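Local coordinates for putative HpcE protein (Mycolicibacterium smegmatis, PDB 6V77), which is of unknown function but belongs to the fumarylacetoacetate hydrolase (FAH) family and binds a zinc ion through three acidic side chains, at residues P67-V72 with S102-P107; E109-P114 with Q151-R156; V118-E123 with M247-K252; L158-A161 with Q166-L169; V206-T211 with R262-G267. All blocks are in the same frame, centred on the assembly; numbering follows the deposited sequence. Where two conformers were deposited one is given.

Contact 1 of 5, residues P67-V72 with S102-P107; sequences PLPRQV and SSITGP
P67 and I104 mark the closest approach of the two backbones, their CA atoms 6.5 Å apart, where the irregular run 67-72 passes strand 104-105 at the margin of the large mixed sheet of the FAH-type fold. The backbones are not paired with each other; strand 104-105 runs parallel to strand 177-185, and T105 makes its backbone bonds to S177 and I179, while 67-72 leads directly into strand 72-76. A water spans the gap between the segments, 3.1 Å from both P67 O and I104 O. The side-chain contact depends on I104. Its CG1 lies beside the backbone N, and the chain then runs extended (chi2 177°), which carries CD1 out to the facing segment. There CD1 meets P69 CG end-on at 3.7 Å. The same methyl lies 3.9 Å from V72 CG2, the two side chains running past each other in opposite directions. The small apolar cluster is continued by V236, which touches P69, by F238 against V72, and by I179 against I104. Next to it the chain reaches the dimer interface: Q71 OE1 bonds to S102 OG of the second subunit, and S102 OG to Q71 OE1 of that subunit. At the end of the strand, T105 OG1 donates to G106 O at 2.7 Å, in the carbonyl plane and on a lone pair.

Contact 2 of 5, residues E109-P114 with Q151-R156; sequences ETVQLP and QDLSER. With ZN (zinc ion), chain L; SO4 (sulfate ion), chain O.
V111 CG1 meets L153 CD1 at 4.2 Å, an apolar contact, and further along P114 CG lies a looser 4.4 Å from CG of E155, so strand 110-113 of the five-stranded sheet packs against the end of strand 144-155 of the larger one. F275 and Q273 extend the packing around V111. Polar interactions belong to 151-156. E155 is the N-cap of helix 156-160, its carboxylate taking D157 N and L158 N; S154 OG donates to D152 O at 2.9 Å, from above the carbonyl plane. Metal coordination comes from D152, whose CG stands anti to the backbone N (chi1 180°) and whose OD2 binds the zinc ion at 2.4 Å, while OD1 forms a salt bridge with K99. K171 NZ is hydrogen-bonded to D152 OD2 and S154 OG. The sulfate ion is held at the guanidinium edge of R156, NH1 donating to its O2 at 2.8 Å with an N-H...O angle of 136°. R156 also bridges to E121 and D119. Successive residues thus face opposite ways: L153 turns toward V111 between the sheets, and D152 presents its carboxylate to the metal. K99 and K171 would probably offset part of the negative charge gathered by the zinc ligands.

Contact 3 of 5, residues V118-E123 with M247-K252; sequences VDWEVE and MGRNPK. With ZN (zinc ion), chain L.
D119 and M247 are the nearest residues of the two backbones, with CA atoms 6.9 Å apart, where a short 3-10 segment within the loop between strands 236-238 and 260-265 comes up beside strand 118-128. The bond between them is M247 N to D119 OD2, 2.9 Å long at an N-H...O angle of 152°, and it arrives from above the carboxylate plane. M247 CG also lies 3.5 Å from D119 OD2, the two side chains crossing at about a right angle. The other oxygen, D119 OD1, accepts G246 N and, weakly, W120 N; it stands 3.5 Å above one face of the W120 ring, toward the rim. W120 takes the crowded position between backbone N and carbonyl carbon (chi1 55°), which turns its six-membered ring to R249: CZ2 lies 3.9 Å from R249 NE, which sits at the indole edge with the two planes 46° apart. Both W120 NE1 and R249 NE are bonded to G244 O, so one carbonyl holds the pair in place. Farther along the strand, E121 OE1 and E123 OE2 each bind the zinc ion at 2.2 Å; a water at 2.1 Å and D152 OD2 are its other ligands in the model. D119 OD2 also receives R156 NE, whose other end bridges to E121 OE2. D119 thus probably helps, as a second-shell group, to position the arginine, whose positive charge probably polarises the E121 carboxylate.

Contact 4 of 5, residues L158-A161 with Q166-L169; sequences LQLA and QFSL. With SO4 (sulfate ion), chain O.
Q159 lies over F167 where the chain folds back after helix 156-160 of the FAH-type domain, the returning run 166-169 passing under the last helical turn. The amide-on-ring contact comes first: Q159 NE2 sits 3.3 Å above the plane of the F167 ring, over its centre, with the amide and ring planes 71° apart. An extended Q159 chain, its CG anti to the backbone N (chi1 -173°), carries the amide there and lays CG 3.4 Å from F167 CD1. Two polar bonds fix the amide's rotation. Q159 NE2 donates to sulfate O2 at 3.1 Å with an N-H...O angle of 147°, and OE1 accepts from R156 NH1, which also holds the sulfate. Apolar contacts flank this pair: L160 CD2 touches F167 CE1 at 4.0 Å, and L158 CD2 lies 4.3 Å from L169 CB. Y224 of the second subunit packs on both L158 and L169. At the same interface F167 N is bonded to Q166 OE1 of the second subunit, and Q166 OE1 to F167 N of that subunit. Q159 O is buried here without a polar partner in the model; its closest neighbour across the contact is the ring carbon F167 CD1, at 3.4 Å.

Contact 5 of 5, residues V206-T211 with R262-G267; sequences VQHSRT and RTYITG. With EDO (1,2-ethanediol), chain N.
Y264 OH approaches the H208 ring at CD2, 3.4 Å away, and is the one atom of the tyrosine that meets the imidazole closely. The third flat group, the R262 guanidinium, has Y264 CB over one face, 4.0 Å above the plane and offset toward the rim. The backbones are well separated: Q207 and T263 have their CA atoms 9.0 Å apart, because strand 196-201 runs between strands 204-210 and 260-265 in the five-stranded sheet. Y264 spans that intervening strand with its side chain held between backbone N and carbonyl carbon (chi1 68°), which lifts the ring off the sheet toward the outer strand. H208 leans to meet it, and its NE2 bonds to E196 OE2 on the intervening strand 196-201. V206 and Q207 both face A199, a classic beta bulge in the edge strand. On the other side of the sheet Q207 uses OE1 for V122 N and NE2 for T241 OG1. At the far end, G267 N donates to O2 of an ethanediol molecule at 2.7 Å, an almost straight bond of 178°. R262 NE forms a salt bridge with E270 OE2, and NH1 a long, weak ion pair with E200. Between the segments themselves the contact is thus van der Waals in kind, a hydroxyl resting against a ring carbon, while directional bonds of H208 and R262 run to E196 and E270 on neighbouring strands.

Contacts 1, 2 and 5 follow in series along the chain, whereas the segments of contact 3 alternate with those of contacts 2 and 5, and contact 4 is nested within the loop that contact 3 closes. Contacts 2 and 3 lie about 12 Å apart between centres and share the zinc ion, with adjacent strands 118-128 and 144-155 supplying its three acidic ligands. Contact 4, about 14 Å from contact 2 between centres, joins it through the sulfate. Contact 5 belongs to the five-stranded sheet and is tied to the metal-bearing strands through Q207 and T263. Contacts 1 and 4, their centres about 19 Å apart, both reach the second subunit, while the zinc ligands sit on the adjoining strands of contacts 2 and 3.

Contact 1 of 5, residues P67-V72 with S102-P107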
# COMPACT_ATOMS: atom_id res chain seq x y z
N PRO B 67 2.63 -12.81 0.84
CA PRO B 67 3.45 -12.17 -0.21
C PRO B 67 2.75 -11.04 -0.94
O PRO B 67 3.43 -10.21 -1.57
CB PRO B 67 3.76 -13.34 -1.16
CG PRO B 67 2.58 -14.25 -1.01
CD PRO B 67 2.14 -14.14 0.44
N LEU B 68 1.41 -10.95 -0.90
CA LEU B 68 0.70 -9.89 -1.64
C LEU B 68 -0.44 -9.31 -0.79
O LEU B 68 -1.62 -9.36 -1.17
CB LEU B 68 0.18 -10.43 -2.97
CG LEU B 68 -0.35 -9.36 -3.95
CD1 LEU B 68 0.65 -8.22 -4.22
CD2 LEU B 68 -0.82 -9.97 -5.27
N PRO B 69 -0.11 -8.70 0.35
CA PRO B 69 -1.16 -8.09 1.17
C PRO B 69 -1.79 -6.92 0.44
O PRO B 69 -1.12 -6.17 -0.28
CB PRO B 69 -0.41 -7.64 2.43
CG PRO B 69 1.04 -7.50 1.98
CD PRO B 69 1.24 -8.54 0.93
N ARG B 70 -3.11 -6.77 0.61
CA ARG B 70 -3.79 -5.61 0.03
C ARG B 70 -3.31 -4.30 0.66
O ARG B 70 -3.20 -3.28 -0.03
CB ARG B 70 -5.29 -5.78 0.20
CG ARG B 70 -5.79 -6.90 -0.69
CD ARG B 70 -7.15 -7.43 -0.25
NE ARG B 70 -8.22 -6.60 -0.76
CZ ARG B 70 -9.51 -6.93 -0.68
NH1 ARG B 70 -9.87 -8.08 -0.12
NH2 ARG B 70 -10.44 -6.12 -1.17
N GLN B 71 -3.05 -4.31 1.97
CA GLN B 71 -2.60 -3.14 2.69
C GLN B 71 -1.46 -3.57 3.60
O GLN B 71 -1.53 -4.64 4.20
CB GLN B 71 -3.72 -2.52 3.55
CG GLN B 71 -4.90 -2.06 2.69
CD GLN B 71 -6.10 -1.60 3.52
OE1 GLN B 71 -6.67 -0.53 3.24
NE2 GLN B 71 -6.49 -2.39 4.52
N VAL B 72 -0.42 -2.73 3.68
CA VAL B 72 0.72 -2.95 4.58
C VAL B 72 0.78 -1.75 5.51
O VAL B 72 0.94 -0.61 5.05
CB VAL B 72 2.04 -3.08 3.81
CG1 VAL B 72 3.22 -3.19 4.80
CG2 VAL B 72 2.00 -4.25 2.84
N SER B 102 5.99 -4.31 -3.46
CA SER B 102 7.08 -4.78 -4.30
C SER B 102 8.36 -5.03 -3.51
O SER B 102 9.25 -5.71 -4.03
CB SER B 102 7.41 -3.79 -5.43
OG SER B 102 7.69 -2.50 -4.94
N SER B 103 8.48 -4.50 -2.28
CA SER B 103 9.65 -4.71 -1.43
C SER B 103 9.53 -5.94 -0.54
O SER B 103 10.50 -6.28 0.15
CB SER B 103 9.88 -3.49 -0.52
OG SER B 103 8.85 -3.39 0.46
N ILE B 104 8.38 -6.59 -0.51
CA ILE B 104 8.19 -7.73 0.39
C ILE B 104 8.82 -8.96 -0.24
O ILE B 104 8.61 -9.25 -1.42
CB ILE B 104 6.69 -7.94 0.68
CG1 ILE B 104 6.19 -6.83 1.61
CG2 ILE B 104 6.45 -9.35 1.30
CD1 ILE B 104 4.69 -6.90 1.91
N THR B 105 9.61 -9.67 0.55
CA THR B 105 10.21 -10.93 0.14
C THR B 105 10.11 -11.90 1.31
O THR B 105 9.69 -11.54 2.41
CB THR B 105 11.67 -10.77 -0.25
OG1 THR B 105 12.41 -10.44 0.93
CG2 THR B 105 11.85 -9.65 -1.30
N GLY B 106 10.53 -13.13 1.07
CA GLY B 106 10.81 -14.05 2.15
C GLY B 106 12.18 -13.74 2.72
O GLY B 106 12.78 -12.70 2.43
N PRO B 107 12.71 -14.63 3.54
CA PRO B 107 14.03 -14.43 4.16
C PRO B 107 15.16 -14.76 3.20
O PRO B 107 15.91 -15.74 3.36
CB PRO B 107 13.97 -15.38 5.36
CG PRO B 107 13.05 -16.48 4.94
CD PRO B 107 12.01 -15.82 4.07
O HOH W 1 6.31 -11.20 -1.89

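Contact 2 of 5, residues E109-P114 with Q151-R156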
# COMPACT_ATOMS: atom_id res chain seq x y z
N GLU B 109 18.60 -14.87 1.07
CA GLU B 109 19.96 -14.94 1.60
C GLU B 109 20.75 -13.64 1.43
O GLU B 109 21.66 -13.38 2.23
CB GLU B 109 20.72 -16.10 0.93
N THR B 110 20.45 -12.82 0.41
CA THR B 110 21.22 -11.60 0.16
C THR B 110 20.31 -10.41 -0.09
O THR B 110 19.23 -10.53 -0.68
CB THR B 110 22.18 -11.73 -1.04
OG1 THR B 110 21.43 -11.98 -2.24
CG2 THR B 110 23.20 -12.84 -0.82
N VAL B 111 20.77 -9.24 0.35
CA VAL B 111 20.04 -7.99 0.13
C VAL B 111 21.00 -6.98 -0.47
O VAL B 111 22.12 -6.80 0.03
CB VAL B 111 19.44 -7.44 1.44
CG1 VAL B 111 18.72 -6.11 1.18
CG2 VAL B 111 18.51 -8.46 2.09
N GLN B 112 20.57 -6.32 -1.54
CA GLN B 112 21.39 -5.31 -2.19
C GLN B 112 21.31 -4.02 -1.39
O GLN B 112 20.22 -3.58 -1.01
CB GLN B 112 20.92 -5.09 -3.64
CG GLN B 112 20.98 -6.35 -4.51
CD GLN B 112 22.41 -6.76 -4.86
OE1 GLN B 112 23.26 -5.92 -5.13
NE2 GLN B 112 22.67 -8.06 -4.86
N LEU B 113 22.48 -3.45 -1.09
CA LEU B 113 22.58 -2.15 -0.42
C LEU B 113 22.49 -1.02 -1.43
O LEU B 113 23.42 -0.82 -2.23
CB LEU B 113 23.91 -2.02 0.33
CG LEU B 113 24.13 -2.85 1.59
CD1 LEU B 113 25.63 -2.82 1.91
CD2 LEU B 113 23.28 -2.31 2.73
N PRO B 114 21.41 -0.26 -1.44
CA PRO B 114 21.41 0.99 -2.19
C PRO B 114 22.40 1.96 -1.58
O PRO B 114 22.82 1.81 -0.42
CB PRO B 114 19.97 1.50 -2.04
CG PRO B 114 19.53 0.91 -0.74
CD PRO B 114 20.16 -0.45 -0.68
N GLN B 151 12.00 -7.67 9.02
CA GLN B 151 12.95 -6.58 9.08
C GLN B 151 12.30 -5.38 8.41
O GLN B 151 11.73 -5.52 7.33
CB GLN B 151 14.25 -6.91 8.35
CG GLN B 151 15.33 -7.53 9.24
CD GLN B 151 15.95 -6.53 10.20
OE1 GLN B 151 16.00 -5.33 9.92
NE2 GLN B 151 16.44 -7.03 11.34
N ASP B 152 12.37 -4.22 9.05
CA ASP B 152 12.01 -2.97 8.37
C ASP B 152 13.31 -2.26 8.00
O ASP B 152 13.74 -1.31 8.65
CB ASP B 152 11.12 -2.09 9.24
CG ASP B 152 10.74 -0.80 8.55
OD1 ASP B 152 10.96 -0.67 7.33
OD2 ASP B 152 10.21 0.11 9.22
N LEU B 153 13.95 -2.76 6.93
CA LEU B 153 15.21 -2.15 6.49
C LEU B 153 14.91 -0.75 5.97
O LEU B 153 13.89 -0.53 5.32
CB LEU B 153 15.87 -3.00 5.41
CG LEU B 153 16.25 -4.39 5.92
CD1 LEU B 153 16.65 -5.31 4.77
CD2 LEU B 153 17.42 -4.24 6.88
N SER B 154 15.80 0.19 6.28
CA SER B 154 15.49 1.61 6.12
C SER B 154 16.71 2.34 5.58
O SER B 154 17.76 2.34 6.24
CB SER B 154 15.07 2.23 7.46
OG SER B 154 14.01 1.48 8.07
N GLU B 155 16.57 3.00 4.44
CA GLU B 155 17.64 3.87 3.95
C GLU B 155 17.43 5.24 4.59
O GLU B 155 16.58 6.02 4.16
CB GLU B 155 17.64 3.92 2.42
CG GLU B 155 18.94 4.43 1.84
CD GLU B 155 19.11 5.89 2.11
OE1 GLU B 155 18.37 6.68 1.49
OE2 GLU B 155 19.93 6.24 2.98
N ARG B 156 18.23 5.56 5.62
CA ARG B 156 17.90 6.70 6.48
C ARG B 156 18.06 8.04 5.77
O ARG B 156 17.40 9.01 6.17
CB ARG B 156 18.76 6.70 7.74
CG ARG B 156 18.57 5.45 8.58
CD ARG B 156 17.16 5.36 9.20
NE ARG B 156 17.19 4.39 10.29
CZ ARG B 156 16.11 3.84 10.85
NH1 ARG B 156 14.88 4.14 10.44
NH2 ARG B 156 16.28 2.97 11.84
ZN ZN L . 10.05 0.20 11.59
S SO4 O . 11.23 4.21 12.27
O1 SO4 O . 11.93 4.55 13.50
O2 SO4 O . 12.15 4.19 11.13
O3 SO4 O . 10.61 2.89 12.38
O4 SO4 O . 10.16 5.19 12.04
O HOH W 2 7.96 -0.15 11.26

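Contact 3 of 5, residues V118-E123 with M247-K252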
# COMPACT_ATOMS: atom_id res chain seq x y z
N VAL B 118 21.94 2.42 5.26
CA VAL B 118 20.93 1.37 5.39
C VAL B 118 20.97 0.82 6.81
O VAL B 118 22.03 0.39 7.31
CB VAL B 118 21.14 0.27 4.35
CG1 VAL B 118 20.11 -0.79 4.51
CG2 VAL B 118 21.08 0.87 2.93
N ASP B 119 19.81 0.80 7.46
CA ASP B 119 19.70 0.54 8.88
C ASP B 119 18.77 -0.66 9.09
O ASP B 119 17.89 -0.93 8.26
CB ASP B 119 19.14 1.77 9.57
CG ASP B 119 19.48 1.84 11.03
OD1 ASP B 119 20.07 0.88 11.58
OD2 ASP B 119 19.17 2.89 11.62
N TRP B 120 18.99 -1.37 10.19
CA TRP B 120 18.24 -2.57 10.55
C TRP B 120 17.16 -2.25 11.58
O TRP B 120 17.31 -1.34 12.39
CB TRP B 120 19.19 -3.63 11.15
CG TRP B 120 19.97 -3.09 12.33
CD1 TRP B 120 19.59 -3.11 13.65
CD2 TRP B 120 21.25 -2.42 12.30
NE1 TRP B 120 20.55 -2.51 14.43
CE2 TRP B 120 21.57 -2.08 13.62
CE3 TRP B 120 22.14 -2.09 11.27
CZ2 TRP B 120 22.75 -1.43 13.96
CZ3 TRP B 120 23.32 -1.44 11.61
CH2 TRP B 120 23.62 -1.12 12.94
N GLU B 121 16.07 -3.05 11.56
CA GLU B 121 14.95 -2.89 12.50
C GLU B 121 14.22 -4.24 12.60
O GLU B 121 13.36 -4.52 11.77
CB GLU B 121 13.98 -1.79 12.03
CG GLU B 121 14.54 -0.36 11.91
CD GLU B 121 13.46 0.73 11.87
OE1 GLU B 121 12.29 0.38 11.64
OE2 GLU B 121 13.78 1.91 12.09
N VAL B 122 14.54 -5.05 13.62
CA VAL B 122 13.76 -6.28 13.82
C VAL B 122 12.35 -5.92 14.25
O VAL B 122 12.15 -5.01 15.06
CB VAL B 122 14.41 -7.23 14.85
CG1 VAL B 122 14.63 -6.55 16.21
CG2 VAL B 122 13.54 -8.48 15.06
N GLU B 123 11.35 -6.61 13.69
CA GLU B 123 9.97 -6.32 14.08
C GLU B 123 9.14 -7.59 14.14
O GLU B 123 9.35 -8.53 13.37
CB GLU B 123 9.29 -5.34 13.12
CG GLU B 123 10.12 -4.09 12.86
CD GLU B 123 9.31 -2.90 12.46
OE1 GLU B 123 8.08 -3.00 12.28
OE2 GLU B 123 9.94 -1.84 12.34
N MET B 247 21.11 4.17 13.38
CA MET B 247 21.10 5.63 13.40
C MET B 247 21.04 6.19 14.82
O MET B 247 21.26 7.40 15.00
CB MET B 247 19.91 6.17 12.57
CG MET B 247 18.58 5.94 13.22
SD MET B 247 17.33 6.95 12.40
CE MET B 247 15.83 6.38 13.22
N GLY B 248 20.78 5.35 15.83
CA GLY B 248 20.76 5.76 17.22
C GLY B 248 22.07 5.59 17.96
O GLY B 248 22.18 6.02 19.11
N ARG B 249 23.07 4.99 17.33
CA ARG B 249 24.33 4.72 18.01
C ARG B 249 25.26 5.92 17.90
O ARG B 249 25.08 6.80 17.05
CB ARG B 249 24.97 3.46 17.42
CG ARG B 249 24.06 2.27 17.69
CD ARG B 249 24.41 0.97 16.99
NE ARG B 249 23.59 -0.10 17.57
CZ ARG B 249 23.95 -0.86 18.60
NH1 ARG B 249 25.14 -0.72 19.18
NH2 ARG B 249 23.11 -1.80 19.03
N ASN B 250 26.26 5.97 18.79
CA ASN B 250 27.32 6.98 18.70
C ASN B 250 28.66 6.27 18.58
O ASN B 250 29.09 5.64 19.57
CB ASN B 250 27.29 7.89 19.93
CG ASN B 250 25.96 8.63 20.07
OD1 ASN B 250 25.17 8.35 20.97
ND2 ASN B 250 25.72 9.56 19.17
N PRO B 251 29.35 6.31 17.43
CA PRO B 251 28.86 6.99 16.22
C PRO B 251 27.74 6.20 15.53
O PRO B 251 27.48 5.05 15.89
CB PRO B 251 30.10 7.04 15.34
CG PRO B 251 30.79 5.76 15.66
CD PRO B 251 30.57 5.53 17.15
N LYS B 252 27.06 6.83 14.58
CA LYS B 252 26.07 6.09 13.81
C LYS B 252 26.75 4.98 13.03
O LYS B 252 27.89 5.12 12.57
CB LYS B 252 25.31 7.04 12.88
CG LYS B 252 24.43 8.04 13.60
CD LYS B 252 23.85 9.07 12.62
CE LYS B 252 22.64 9.78 13.20
NZ LYS B 252 22.80 10.15 14.64
ZN ZN L . 10.05 0.20 11.59
O HOH W 2 7.96 -0.15 11.26

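Contact 4 of 5, residues L158-A161 with Q166-L169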
# COMPACT_ATOMS: atom_id res chain seq x y z
N LEU B 158 17.26 8.99 2.58
CA LEU B 158 15.97 9.28 1.94
C LEU B 158 14.86 9.42 2.97
O LEU B 158 13.96 10.25 2.81
CB LEU B 158 15.63 8.16 0.95
CG LEU B 158 14.32 8.29 0.15
CD1 LEU B 158 14.33 9.58 -0.64
CD2 LEU B 158 14.13 7.10 -0.78
N GLN B 159 14.90 8.60 4.02
CA GLN B 159 13.80 8.58 4.99
C GLN B 159 13.61 9.94 5.64
O GLN B 159 12.47 10.35 5.91
CB GLN B 159 14.05 7.52 6.07
CG GLN B 159 12.83 7.36 6.99
CD GLN B 159 13.11 6.48 8.21
OE1 GLN B 159 14.00 5.63 8.20
NE2 GLN B 159 12.33 6.69 9.27
N LEU B 160 14.70 10.65 5.91
CA LEU B 160 14.65 11.88 6.68
C LEU B 160 14.86 13.14 5.86
O LEU B 160 14.87 14.24 6.42
CB LEU B 160 15.70 11.81 7.80
CG LEU B 160 15.51 10.57 8.67
CD1 LEU B 160 16.60 10.46 9.72
CD2 LEU B 160 14.16 10.62 9.32
N ALA B 161 15.01 13.02 4.54
CA ALA B 161 15.38 14.17 3.73
C ALA B 161 14.16 14.99 3.32
O ALA B 161 13.02 14.51 3.30
CB ALA B 161 16.14 13.74 2.48
N GLN B 166 8.55 11.80 4.53
CA GLN B 166 7.65 10.65 4.55
C GLN B 166 8.46 9.37 4.40
O GLN B 166 9.27 9.25 3.48
CB GLN B 166 6.61 10.79 3.44
CG GLN B 166 5.85 12.10 3.50
CD GLN B 166 4.96 12.18 4.73
OE1 GLN B 166 4.10 11.33 4.94
NE2 GLN B 166 5.16 13.21 5.53
N PHE B 167 8.22 8.39 5.28
CA PHE B 167 9.15 7.30 5.52
C PHE B 167 9.01 6.11 4.56
O PHE B 167 9.93 5.29 4.50
CB PHE B 167 8.99 6.77 6.95
CG PHE B 167 9.31 7.80 8.03
CD1 PHE B 167 9.94 8.99 7.72
CD2 PHE B 167 9.00 7.54 9.36
CE1 PHE B 167 10.25 9.92 8.71
CE2 PHE B 167 9.32 8.47 10.36
CZ PHE B 167 9.94 9.65 10.03
N SER B 168 7.92 6.00 3.79
CA SER B 168 7.61 4.73 3.15
C SER B 168 8.65 4.35 2.09
O SER B 168 9.08 3.19 2.03
CB SER B 168 6.22 4.77 2.50
OG SER B 168 5.24 5.02 3.48
N LEU B 169 9.01 5.28 1.22
CA LEU B 169 9.83 4.93 0.06
C LEU B 169 11.20 4.42 0.49
O LEU B 169 11.70 3.42 -0.04
CB LEU B 169 9.96 6.13 -0.87
CG LEU B 169 10.20 5.79 -2.34
CD1 LEU B 169 9.06 4.97 -2.91
CD2 LEU B 169 10.45 7.07 -3.17
S SO4 O . 11.23 4.21 12.27
O1 SO4 O . 11.93 4.55 13.50
O2 SO4 O . 12.15 4.19 11.13
O3 SO4 O . 10.61 2.89 12.38
O4 SO4 O . 10.16 5.19 12.04

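Contact 5 of 5, residues V206-T211 with R262-G267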
# COMPACT_ATOMS: atom_id res chain seq x y z
N VAL B 206 22.83 -6.41 18.35
CA VAL B 206 22.56 -4.99 18.17
C VAL B 206 21.15 -4.61 18.59
O VAL B 206 20.91 -3.43 18.90
CB VAL B 206 22.81 -4.55 16.72
CG1 VAL B 206 24.32 -4.62 16.39
CG2 VAL B 206 22.01 -5.39 15.76
N GLN B 207 20.19 -5.54 18.60
CA GLN B 207 18.88 -5.30 19.19
C GLN B 207 18.48 -6.50 20.03
O GLN B 207 18.79 -7.64 19.67
CB GLN B 207 17.82 -5.05 18.12
CG GLN B 207 18.01 -3.74 17.34
CD GLN B 207 16.87 -3.52 16.36
OE1 GLN B 207 16.81 -4.17 15.31
NE2 GLN B 207 15.94 -2.64 16.71
N HIS B 208 17.81 -6.24 21.14
CA HIS B 208 17.28 -7.31 21.99
C HIS B 208 16.27 -6.75 22.97
O HIS B 208 16.63 -5.94 23.83
CB HIS B 208 18.39 -8.03 22.76
CG HIS B 208 17.87 -9.00 23.78
ND1 HIS B 208 17.99 -8.78 25.14
CD2 HIS B 208 17.19 -10.16 23.64
CE1 HIS B 208 17.43 -9.79 25.79
NE2 HIS B 208 16.93 -10.64 24.90
N SER B 209 15.01 -7.17 22.86
CA SER B 209 13.95 -6.65 23.70
C SER B 209 12.83 -7.69 23.74
O SER B 209 13.00 -8.83 23.32
CB SER B 209 13.48 -5.29 23.17
OG SER B 209 12.67 -4.63 24.11
N ARG B 210 11.67 -7.28 24.26
CA ARG B 210 10.47 -8.10 24.25
C ARG B 210 9.30 -7.24 23.81
O ARG B 210 9.25 -6.05 24.12
CB ARG B 210 10.17 -8.72 25.63
CG ARG B 210 11.28 -9.63 26.20
CD ARG B 210 10.81 -10.42 27.44
NE ARG B 210 9.83 -11.45 27.09
CZ ARG B 210 10.13 -12.72 26.83
NH1 ARG B 210 9.18 -13.58 26.50
NH2 ARG B 210 11.40 -13.12 26.88
N THR B 211 8.36 -7.84 23.07
CA THR B 211 7.24 -7.04 22.57
C THR B 211 6.31 -6.56 23.68
O THR B 211 5.39 -5.78 23.39
CB THR B 211 6.41 -7.81 21.54
OG1 THR B 211 5.81 -8.95 22.16
CG2 THR B 211 7.29 -8.25 20.38
N ARG B 262 21.43 -11.28 11.43
CA ARG B 262 20.55 -12.34 11.89
C ARG B 262 19.41 -11.70 12.68
O ARG B 262 19.66 -10.88 13.57
CB ARG B 262 21.31 -13.36 12.74
CG ARG B 262 20.41 -14.40 13.42
CD ARG B 262 21.23 -15.47 14.16
NE ARG B 262 20.34 -16.37 14.87
CZ ARG B 262 19.92 -16.18 16.12
NH1 ARG B 262 20.34 -15.14 16.82
NH2 ARG B 262 19.08 -17.05 16.67
N THR B 263 18.18 -12.05 12.34
CA THR B 263 16.98 -11.46 12.91
C THR B 263 16.18 -12.60 13.53
O THR B 263 16.05 -13.65 12.90
CB THR B 263 16.16 -10.75 11.82
OG1 THR B 263 16.96 -9.74 11.18
CG2 THR B 263 14.88 -10.11 12.38
N TYR B 264 15.69 -12.43 14.76
CA TYR B 264 14.98 -13.55 15.39
C TYR B 264 13.86 -13.08 16.30
O TYR B 264 13.90 -11.98 16.86
CB TYR B 264 15.94 -14.44 16.22
CG TYR B 264 16.49 -13.75 17.44
CD1 TYR B 264 15.80 -13.77 18.66
CD2 TYR B 264 17.71 -13.07 17.39
CE1 TYR B 264 16.31 -13.12 19.78
CE2 TYR B 264 18.21 -12.42 18.50
CZ TYR B 264 17.51 -12.46 19.69
OH TYR B 264 18.03 -11.81 20.79
N ILE B 265 12.86 -13.94 16.46
CA ILE B 265 11.85 -13.82 17.51
C ILE B 265 11.81 -15.19 18.18
O ILE B 265 11.51 -16.19 17.52
CB ILE B 265 10.47 -13.43 16.96
CG1 ILE B 265 10.55 -12.06 16.23
CG2 ILE B 265 9.47 -13.39 18.08
CD1 ILE B 265 9.21 -11.54 15.67
N THR B 266 12.14 -15.24 19.47
CA THR B 266 12.43 -16.51 20.11
C THR B 266 11.17 -17.36 20.17
O THR B 266 10.11 -16.89 20.59
CB THR B 266 12.99 -16.29 21.52
OG1 THR B 266 14.13 -15.41 21.43
CG2 THR B 266 13.42 -17.65 22.14
N GLY B 267 11.28 -18.60 19.69
CA GLY B 267 10.13 -19.48 19.60
C GLY B 267 9.26 -19.29 18.37
O GLY B 267 8.34 -20.09 18.15
C1 EDO N . 14.41 -18.37 16.83
O1 EDO N . 15.68 -18.24 17.49
C2 EDO N . 13.64 -19.54 17.42
O2 EDO N . 13.75 -19.46 18.85